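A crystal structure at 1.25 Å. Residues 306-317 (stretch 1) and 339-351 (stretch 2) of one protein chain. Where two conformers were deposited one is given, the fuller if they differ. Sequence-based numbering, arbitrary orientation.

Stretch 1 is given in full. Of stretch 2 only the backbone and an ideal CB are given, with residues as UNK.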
ATOM      1  N   PRO A 306      -3.386   7.632 -10.404  1.00 13.85           N
ATOM      2  CA  PRO A 306      -4.043   6.944 -11.507  1.00 14.06           C
ATOM      3  C   PRO A 306      -3.063   6.371 -12.523  1.00 13.63           C
ATOM      4  O   PRO A 306      -1.877   6.615 -12.436  1.00 13.83           O
ATOM      5  CB  PRO A 306      -4.895   8.044 -12.150  1.00 16.60           C
ATOM      6  CG  PRO A 306      -4.193   9.263 -11.862  1.00 18.27           C
ATOM      7  CD  PRO A 306      -3.595   9.095 -10.489  1.00 15.53           C
ATOM      8  N   LEU A 307      -3.600   5.601 -13.451  1.00 13.88           N
ATOM      9  CA  LEU A 307      -2.848   4.975 -14.518  1.00 13.06           C
ATOM     10  C   LEU A 307      -3.073   5.728 -15.828  1.00 15.90           C
ATOM     11  O   LEU A 307      -4.049   6.457 -15.967  1.00 16.64           O
ATOM     12  CB  LEU A 307      -3.319   3.534 -14.725  1.00 13.94           C
ATOM     13  CG  LEU A 307      -3.244   2.631 -13.488  1.00 13.86           C
ATOM     14  CD1 LEU A 307      -3.810   1.249 -13.783  1.00 13.32           C
ATOM     15  CD2 LEU A 307      -1.798   2.556 -12.973  1.00 13.52           C
ATOM     16  N   ASP A 308      -2.197   5.472 -16.799  1.00 17.29           N
ATOM     17  CA  ASP A 308      -2.444   5.871 -18.190  1.00 17.93           C
ATOM     18  C   ASP A 308      -3.200   4.693 -18.816  1.00 17.24           C
ATOM     19  O   ASP A 308      -2.611   3.800 -19.436  1.00 18.13           O
ATOM     20  CB  ASP A 308      -1.150   6.170 -18.932  1.00 19.62           C
ATOM     21  CG  ASP A 308      -1.394   6.749 -20.317  1.00 20.84           C
ATOM     22  OD1 ASP A 308      -2.539   6.640 -20.821  1.00 21.03           O
ATOM     23  OD2 ASP A 308      -0.423   7.294 -20.872  1.00 28.31           O
ATOM     24  N   GLN A 309      -4.505   4.668 -18.606  1.00 17.43           N
ATOM     25  CA  GLN A 309      -5.315   3.524 -18.984  1.00 18.28           C
ATOM     26  C   GLN A 309      -5.366   3.354 -20.507  1.00 18.17           C
ATOM     27  O   GLN A 309      -5.299   2.230 -21.027  1.00 18.18           O
ATOM     28  CB  GLN A 309      -6.698   3.632 -18.381  1.00 19.05           C
ATOM     29  CG  GLN A 309      -6.720   3.754 -16.855  1.00 20.00           C
ATOM     30  CD  GLN A 309      -8.115   4.055 -16.339  1.00 20.60           C
ATOM     31  OE1 GLN A 309      -8.739   3.248 -15.599  1.00 16.81           O
ATOM     32  NE2 GLN A 309      -8.646   5.224 -16.746  1.00 23.12           N
ATOM     33  N   ASN A 310      -5.426   4.462 -21.234  1.00 18.38           N
ATOM     34  CA  ASN A 310      -5.422   4.343 -22.683  0.60 17.08           C
ATOM     35  C   ASN A 310      -4.096   3.743 -23.190  1.00 16.48           C
ATOM     36  O   ASN A 310      -4.117   2.961 -24.165  1.00 17.39           O
ATOM     37  CB  ASN A 310      -5.731   5.666 -23.366  0.60 17.00           C
ATOM     38  CG  ASN A 310      -5.598   5.574 -24.871  0.60 18.84           C
ATOM     39  OD1 ASN A 310      -4.638   6.058 -25.436  0.60 23.23           O
ATOM     40  ND2 ASN A 310      -6.522   4.877 -25.501  0.60 27.12           N
ATOM     41  N   ALA A 311      -2.973   4.044 -22.537  1.00 15.52           N
ATOM     42  CA  ALA A 311      -1.699   3.421 -22.887  1.00 15.09           C
ATOM     43  C   ALA A 311      -1.702   1.918 -22.651  1.00 14.95           C
ATOM     44  O   ALA A 311      -1.107   1.162 -23.439  1.00 15.35           O
ATOM     45  CB  ALA A 311      -0.534   4.061 -22.154  1.00 17.33           C
ATOM     46  N   ILE A 312      -2.387   1.477 -21.590  1.00 13.40           N
ATOM     47  CA  ILE A 312      -2.515   0.025 -21.359  1.00 13.73           C
ATOM     48  C   ILE A 312      -3.305  -0.629 -22.482  1.00 13.63           C
ATOM     49  O   ILE A 312      -2.914  -1.674 -22.981  1.00 12.97           O
ATOM     50  CB  ILE A 312      -3.125  -0.286 -19.975  1.00 15.09           C
ATOM     51  CG1 ILE A 312      -2.246   0.272 -18.847  1.00 13.89           C
ATOM     52  CG2 ILE A 312      -3.288  -1.781 -19.789  1.00 13.54           C
ATOM     53  CD1 ILE A 312      -2.941   0.336 -17.460  1.00 15.49           C
ATOM     54  N   VAL A 313      -4.420  -0.028 -22.877  1.00 14.26           N
ATOM     55  CA  VAL A 313      -5.210  -0.548 -23.984  1.00 15.05           C
ATOM     56  C   VAL A 313      -4.382  -0.607 -25.282  1.00 15.87           C
ATOM     57  O   VAL A 313      -4.442  -1.606 -26.001  1.00 15.08           O
ATOM     58  CB  VAL A 313      -6.511   0.263 -24.157  1.00 16.52           C
ATOM     59  CG1 VAL A 313      -7.258  -0.115 -25.461  1.00 18.68           C
ATOM     60  CG2 VAL A 313      -7.417   0.080 -22.920  1.00 19.62           C
ATOM     61  N   GLN A 314      -3.582   0.424 -25.551  1.00 15.23           N
ATOM     62  CA  GLN A 314      -2.708   0.427 -26.739  0.60 15.56           C
ATOM     63  C   GLN A 314      -1.700  -0.724 -26.672  1.00 15.66           C
ATOM     64  O   GLN A 314      -1.468  -1.427 -27.668  1.00 16.04           O
ATOM     65  CB  GLN A 314      -1.990   1.765 -26.887  0.60 16.88           C
ATOM     66  CG  GLN A 314      -2.888   2.931 -27.275  0.60 17.62           C
ATOM     67  CD  GLN A 314      -2.151   4.261 -27.293  0.60 28.85           C
ATOM     68  OE1 GLN A 314      -1.036   4.384 -26.771  0.60 32.18           O
ATOM     69  NE2 GLN A 314      -2.779   5.270 -27.886  0.60 34.03           N
ATOM     70  N   ILE A 315      -1.115  -0.949 -25.501  1.00 13.84           N
ATOM     71  CA  ILE A 315      -0.227  -2.117 -25.278  1.00 13.77           C
ATOM     72  C   ILE A 315      -0.947  -3.437 -25.584  1.00 13.58           C
ATOM     73  O   ILE A 315      -0.419  -4.324 -26.282  1.00 13.88           O
ATOM     74  CB  ILE A 315       0.333  -2.089 -23.823  1.00 13.80           C
ATOM     75  CG1 ILE A 315       1.427  -1.015 -23.735  1.00 14.54           C
ATOM     76  CG2 ILE A 315       0.851  -3.488 -23.396  1.00 12.98           C
ATOM     77  CD1 ILE A 315       1.763  -0.541 -22.302  1.00 15.31           C
ATOM     78  N   LEU A 316      -2.175  -3.576 -25.077  1.00 12.20           N
ATOM     79  CA  LEU A 316      -2.907  -4.814 -25.248  1.00 12.36           C
ATOM     80  C   LEU A 316      -3.281  -5.059 -26.701  1.00 13.01           C
ATOM     81  O   LEU A 316      -3.413  -6.209 -27.115  1.00 13.55           O
ATOM     82  CB  LEU A 316      -4.145  -4.835 -24.354  1.00 12.66           C
ATOM     83  CG  LEU A 316      -3.834  -4.889 -22.851  1.00 13.21           C
ATOM     84  CD1 LEU A 316      -5.157  -4.640 -22.042  1.00 13.92           C
ATOM     85  CD2 LEU A 316      -3.194  -6.227 -22.475  1.00 14.85           C
ATOM     86  N   ASN A 317      -3.469  -3.986 -27.459  1.00 14.23           N
ATOM     87  CA  ASN A 317      -3.754  -4.068 -28.888  1.00 14.11           C
ATOM     88  C   ASN A 317      -2.528  -4.091 -29.787  1.00 15.14           C
ATOM     89  O   ASN A 317      -2.664  -4.201 -31.017  1.00 17.35           O
ATOM     90  CB  ASN A 317      -4.708  -2.931 -29.288  1.00 15.04           C
ATOM     91  CG  ASN A 317      -6.105  -3.180 -28.827  1.00 17.06           C
ATOM     92  OD1 ASN A 317      -6.599  -4.307 -28.862  1.00 20.04           O
ATOM     93  ND2 ASN A 317      -6.770  -2.124 -28.374  1.00 20.32           N
ATOM     94  N   UNK A 339       5.935   4.175 -14.880  1.00 15.40           N
ATOM     95  CA  UNK A 339       5.205   4.092 -13.607  1.00 13.06           C
ATOM     96  C   UNK A 339       3.699   3.955 -13.796  1.00 13.71           C
ATOM     97  O   UNK A 339       3.060   3.118 -13.133  1.00 13.63           O
ATOM     98  CB  UNK A 339       5.497   5.331 -12.758  1.00 13.06           C
ATOM     99  N   UNK A 340       3.120   4.725 -14.710  1.00 14.39           N
ATOM    100  CA  UNK A 340       1.680   4.771 -14.873  1.00 13.85           C
ATOM    101  C   UNK A 340       1.069   3.652 -15.743  1.00 14.05           C
ATOM    102  O   UNK A 340      -0.125   3.653 -16.012  1.00 14.77           O
ATOM    103  CB  UNK A 340       1.307   6.128 -15.474  1.00 13.85           C
ATOM    104  N   UNK A 341       1.904   2.696 -16.153  1.00 13.08           N
ATOM    105  CA  UNK A 341       1.427   1.470 -16.804  1.00 12.93           C
ATOM    106  C   UNK A 341       2.064   0.229 -16.169  1.00 12.69           C
ATOM    107  O   UNK A 341       2.119  -0.830 -16.783  1.00 12.41           O
ATOM    108  CB  UNK A 341       1.733   1.509 -18.303  1.00 12.93           C
ATOM    109  N   UNK A 342       2.456   0.331 -14.905  1.00 12.16           N
ATOM    110  CA  UNK A 342       2.940  -0.840 -14.165  1.00 10.84           C
ATOM    111  C   UNK A 342       2.300  -0.838 -12.763  1.00 10.47           C
ATOM    112  O   UNK A 342       1.345  -0.088 -12.485  1.00 11.93           O
ATOM    113  CB  UNK A 342       4.467  -0.835 -14.070  1.00 10.84           C
ATOM    114  N   UNK A 343       2.841  -1.688 -11.908  1.00 10.36           N
ATOM    115  CA  UNK A 343       2.442  -1.739 -10.528  1.00  9.96           C
ATOM    116  C   UNK A 343       1.176  -2.503 -10.263  1.00  9.32           C
ATOM    117  O   UNK A 343       0.500  -3.007 -11.173  1.00  9.92           O
ATOM    118  CB  UNK A 343       2.284  -0.313  -9.996  1.00  9.96           C
ATOM    119  N   UNK A 344       0.817  -2.527  -8.974  1.00  8.61           N
ATOM    120  CA  UNK A 344      -0.343  -3.275  -8.538  1.00  9.10           C
ATOM    121  C   UNK A 344      -1.629  -2.922  -9.298  1.00  8.63           C
ATOM    122  O   UNK A 344      -2.448  -3.786  -9.574  1.00  9.59           O
ATOM    123  CB  UNK A 344      -0.554  -3.044  -7.040  1.00  9.10           C
ATOM    124  N   UNK A 345      -1.846  -1.626  -9.565  1.00  8.92           N
ATOM    125  CA  UNK A 345      -3.091  -1.239 -10.167  1.00  8.71           C
ATOM    126  C   UNK A 345      -3.177  -1.557 -11.666  1.00 10.35           C
ATOM    127  O   UNK A 345      -4.254  -1.728 -12.194  1.00 11.21           O
ATOM    128  CB  UNK A 345      -3.309   0.258  -9.941  1.00  8.71           C
ATOM    129  N   UNK A 346      -2.042  -1.644 -12.334  1.00 10.05           N
ATOM    130  CA  UNK A 346      -2.026  -2.136 -13.719  1.00 10.16           C
ATOM    131  C   UNK A 346      -2.375  -3.612 -13.751  1.00  9.90           C
ATOM    132  O   UNK A 346      -3.180  -4.037 -14.564  1.00 10.41           O
ATOM    133  CB  UNK A 346      -0.660  -1.902 -14.368  1.00 10.16           C
ATOM    134  N   UNK A 347      -1.793  -4.400 -12.847  1.00  9.87           N
ATOM    135  CA  UNK A 347      -2.210  -5.799 -12.775  1.00  9.39           C
ATOM    136  C   UNK A 347      -3.668  -5.924 -12.410  1.00  9.55           C
ATOM    137  O   UNK A 347      -4.361  -6.761 -12.953  1.00 10.16           O
ATOM    138  CB  UNK A 347      -1.356  -6.563 -11.761  1.00  9.39           C
ATOM    139  N   UNK A 348      -4.113  -5.069 -11.494  1.00  8.78           N
ATOM    140  CA  UNK A 348      -5.528  -5.050 -11.140  1.00  9.55           C
ATOM    141  C   UNK A 348      -6.427  -4.833 -12.377  1.00  9.32           C
ATOM    142  O   UNK A 348      -7.433  -5.528 -12.572  1.00 10.16           O
ATOM    143  CB  UNK A 348      -5.787  -3.954 -10.104  1.00  9.55           C
ATOM    144  N   UNK A 349      -6.046  -3.848 -13.194  1.00 10.40           N
ATOM    145  CA  UNK A 349      -6.790  -3.550 -14.443  1.00 10.98           C
ATOM    146  C   UNK A 349      -6.882  -4.780 -15.348  1.00 10.39           C
ATOM    147  O   UNK A 349      -7.903  -5.030 -15.973  1.00 12.14           O
ATOM    148  CB  UNK A 349      -6.119  -2.404 -15.203  1.00 10.98           C
ATOM    149  N   UNK A 350      -5.784  -5.516 -15.410  1.00  9.98           N
ATOM    150  CA  UNK A 350      -5.642  -6.701 -16.262  1.00  9.68           C
ATOM    151  C   UNK A 350      -6.373  -7.924 -15.743  1.00  9.79           C
ATOM    152  O   UNK A 350      -6.648  -8.846 -16.516  1.00 11.78           O
ATOM    153  CB  UNK A 350      -4.159  -7.042 -16.425  1.00  9.68           C
ATOM    154  N   UNK A 351      -6.717  -7.921 -14.446  1.00  9.14           N
ATOM    155  CA  UNK A 351      -7.344  -9.055 -13.794  1.00  9.55           C
ATOM    156  C   UNK A 351      -8.836  -8.894 -13.493  1.00  9.71           C
ATOM    157  O   UNK A 351      -9.540  -9.891 -13.360  1.00 10.34           O
ATOM    158  CB  UNK A 351      -6.602  -9.341 -12.487  1.00  9.55           C
TER

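Position 339 has nothing of stretch 1 within 5.5 Å of its ideal CB, so many side chains would suit; it is Gln-339, whose end leads away.

At 340 the backbone already does the essential work: the N of Asp-308 donates to the O of this residue at 2.9 Å, a bond open to any residue type. The ideal CB lies 3.8 Å from Asp-308 N, beside the Leu-307 to Asp-308 backbone, with Pro-306 O 4.4 Å from the ideal CB, so a small or polar side chain fits. The residue is Asn-340, with chi1 p; its ND2 comes within 3.6 Å of Asp-308 CB, a contact rather than a hydrogen bond. Asp-308 OD1 caps the helix, accepting from Ala-311 N at 3.1 Å.

Position 341 has its ideal CB 4.2 Å from Ile-312 CG1 and 4.5 Å from Ile-315 CD1. Such apolar surroundings suit an aliphatic side chain, valine or isoleucine among them. Val-341 places CG1 3.7 Å from Ala-311 CB and 3.9 Å from Ile-312 CG1, while CG2 lies 4.4 Å from Ile-315 CD1.

At 342 CA-to-CB points away, so stretch 1 sets little limit on size or kind; Arg-342 bonds elsewhere in the structure. Position 343 has phi of 81°, which favours glycine, and Gly-343 is found. Position 344 also points away, so many kinds would do; it is Phe-344.

Position 345 points toward stretch 1, its ideal CB 4.0 Å from Leu-307 CD1. Leucine or an aromatic could cover that methyl. His-345 touches it through CB, at 4.1 Å from Leu-307 CD1, and its ND1 donates to the side chain at 348.

At 346 the ideal CB stands 4.4 Å from Ile-312 CD1 and 4.5 Å from Leu-307 CD1, so a compact side chain such as alanine, valine or threonine would suit. Thr-346 sets OG1 3.6 Å from Leu-307 CD2 and satisfies the hydroxyl by donating to Arg-342 O at 2.8 Å.

Position 347 points away and 348 sideways, with nothing of stretch 1 within 5.5 Å of either ideal CB, so many kinds would do; they are Leu-347 and Glu-348, the latter accepting through OE1 from His-345 ND1 at 2.8 Å.

Position 349 points toward a hollow lined by Gln-309, Ile-312, Val-313 and Leu-316, suited to a large apolar side chain. Phe-349 fills it as a knob in a hole: Ile-312 CD1 lies over one ring face, Leu-316 CD1 at the edge, and CE1 is 3.7 Å from Ile-312 CG2.

At 350 CA-to-CB runs sideways; an apolar chain with reach beyond CB, such as leucine, isoleucine or methionine, could turn its end toward Leu-316. Leu-350 manages it, CD2 lying 3.7 Å from Leu-316 CD1. Position 351 is out of reach of stretch 1, which therefore does not choose among side chains; it is Leu-351.

Stretch 2, residues 339-351: QNVRGFHTLEFLL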
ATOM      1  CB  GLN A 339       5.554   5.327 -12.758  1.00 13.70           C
ATOM      2  CG  GLN A 339       6.974   5.284 -12.228  1.00 17.80           C
ATOM      3  CD  GLN A 339       7.426   6.531 -11.536  1.00 22.45           C
ATOM      4  OE1 GLN A 339       6.730   7.547 -11.544  1.00 24.37           O
ATOM      5  NE2 GLN A 339       8.605   6.462 -10.912  1.00 30.20           N
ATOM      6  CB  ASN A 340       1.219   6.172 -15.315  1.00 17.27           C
ATOM      7  CG  ASN A 340       1.679   6.533 -16.687  1.00 18.87           C
ATOM      8  OD1 ASN A 340       2.190   5.688 -17.424  1.00 20.93           O
ATOM      9  ND2 ASN A 340       1.483   7.812 -17.068  1.00 22.69           N
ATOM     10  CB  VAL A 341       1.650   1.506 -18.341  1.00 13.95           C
ATOM     11  CG1 VAL A 341       0.833   2.645 -18.986  1.00 15.28           C
ATOM     12  CG2 VAL A 341       3.146   1.570 -18.678  1.00 13.63           C
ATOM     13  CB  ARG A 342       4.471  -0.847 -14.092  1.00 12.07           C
ATOM     14  CG  ARG A 342       5.024   0.297 -13.286  1.00 11.45           C
ATOM     15  CD  ARG A 342       6.514   0.417 -13.453  1.00 12.64           C
ATOM     16  NE  ARG A 342       7.339  -0.467 -12.619  1.00 11.46           N
ATOM     17  CZ  ARG A 342       8.636  -0.711 -12.788  1.00 11.81           C
ATOM     18  NH1 ARG A 342       9.310  -0.286 -13.872  1.00 13.10           N
ATOM     19  NH2 ARG A 342       9.281  -1.423 -11.899  1.00 13.42           N
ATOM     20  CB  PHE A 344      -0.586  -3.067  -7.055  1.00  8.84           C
ATOM     21  CG  PHE A 344       0.263  -3.922  -6.138  1.00  9.33           C
ATOM     22  CD1 PHE A 344       0.055  -5.291  -6.110  1.00  9.74           C
ATOM     23  CD2 PHE A 344       1.203  -3.354  -5.272  1.00  9.79           C
ATOM     24  CE1 PHE A 344       0.743  -6.068  -5.242  1.00 10.04           C
ATOM     25  CE2 PHE A 344       1.910  -4.148  -4.382  1.00 11.74           C
ATOM     26  CZ  PHE A 344       1.701  -5.526  -4.395  1.00 10.85           C
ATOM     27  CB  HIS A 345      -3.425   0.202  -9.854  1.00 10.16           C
ATOM     28  CG  HIS A 345      -3.632   0.421  -8.394  1.00 10.55           C
ATOM     29  ND1 HIS A 345      -4.653  -0.189  -7.688  1.00 11.35           N
ATOM     30  CD2 HIS A 345      -2.946   1.169  -7.509  1.00 10.79           C
ATOM     31  CE1 HIS A 345      -4.576   0.183  -6.420  1.00 11.83           C
ATOM     32  NE2 HIS A 345      -3.533   0.987  -6.284  1.00 11.59           N
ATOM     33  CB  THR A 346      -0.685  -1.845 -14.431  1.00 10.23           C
ATOM     34  OG1 THR A 346      -0.533  -0.433 -14.540  1.00 11.38           O
ATOM     35  CG2 THR A 346      -0.720  -2.442 -15.830  1.00 10.09           C
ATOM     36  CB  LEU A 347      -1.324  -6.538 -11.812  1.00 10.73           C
ATOM     37  CG  LEU A 347      -1.335  -8.040 -11.902  1.00 13.04           C
ATOM     38  CD1 LEU A 347      -1.220  -8.568 -13.335  1.00 17.13           C
ATOM     39  CD2 LEU A 347      -0.160  -8.564 -11.001  1.00 13.73           C
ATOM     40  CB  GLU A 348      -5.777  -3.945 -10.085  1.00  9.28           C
ATOM     41  CG  GLU A 348      -7.142  -3.972  -9.414  1.00  9.40           C
ATOM     42  CD  GLU A 348      -7.443  -2.663  -8.681  1.00 10.54           C
ATOM     43  OE1 GLU A 348      -6.661  -1.709  -8.800  1.00 11.26           O
ATOM     44  OE2 GLU A 348      -8.510  -2.607  -8.040  1.00 11.30           O
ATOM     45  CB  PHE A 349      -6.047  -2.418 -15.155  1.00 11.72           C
ATOM     46  CG  PHE A 349      -6.633  -1.990 -16.484  1.00 13.20           C
ATOM     47  CD1 PHE A 349      -6.357  -2.676 -17.643  1.00 13.20           C
ATOM     48  CD2 PHE A 349      -7.340  -0.813 -16.589  1.00 17.57           C
ATOM     49  CE1 PHE A 349      -6.886  -2.250 -18.844  1.00 12.11           C
ATOM     50  CE2 PHE A 349      -7.837  -0.379 -17.807  1.00 19.38           C
ATOM     51  CZ  PHE A 349      -7.625  -1.110 -18.915  1.00 16.29           C
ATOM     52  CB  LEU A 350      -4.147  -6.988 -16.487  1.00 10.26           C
ATOM     53  CG  LEU A 350      -3.343  -5.936 -17.286  1.00 11.09           C
ATOM     54  CD1 LEU A 350      -1.824  -6.213 -17.186  1.00 12.09           C
ATOM     55  CD2 LEU A 350      -3.834  -5.825 -18.753  1.00 13.22           C
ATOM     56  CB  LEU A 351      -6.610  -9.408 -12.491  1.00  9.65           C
ATOM     57  CG  LEU A 351      -5.209  -9.971 -12.645  1.00  9.01           C
ATOM     58  CD1 LEU A 351      -4.575 -10.150 -11.260  1.00 10.78           C
ATOM     59  CD2 LEU A 351      -5.239 -11.301 -13.433  1.00 10.23           C
TER
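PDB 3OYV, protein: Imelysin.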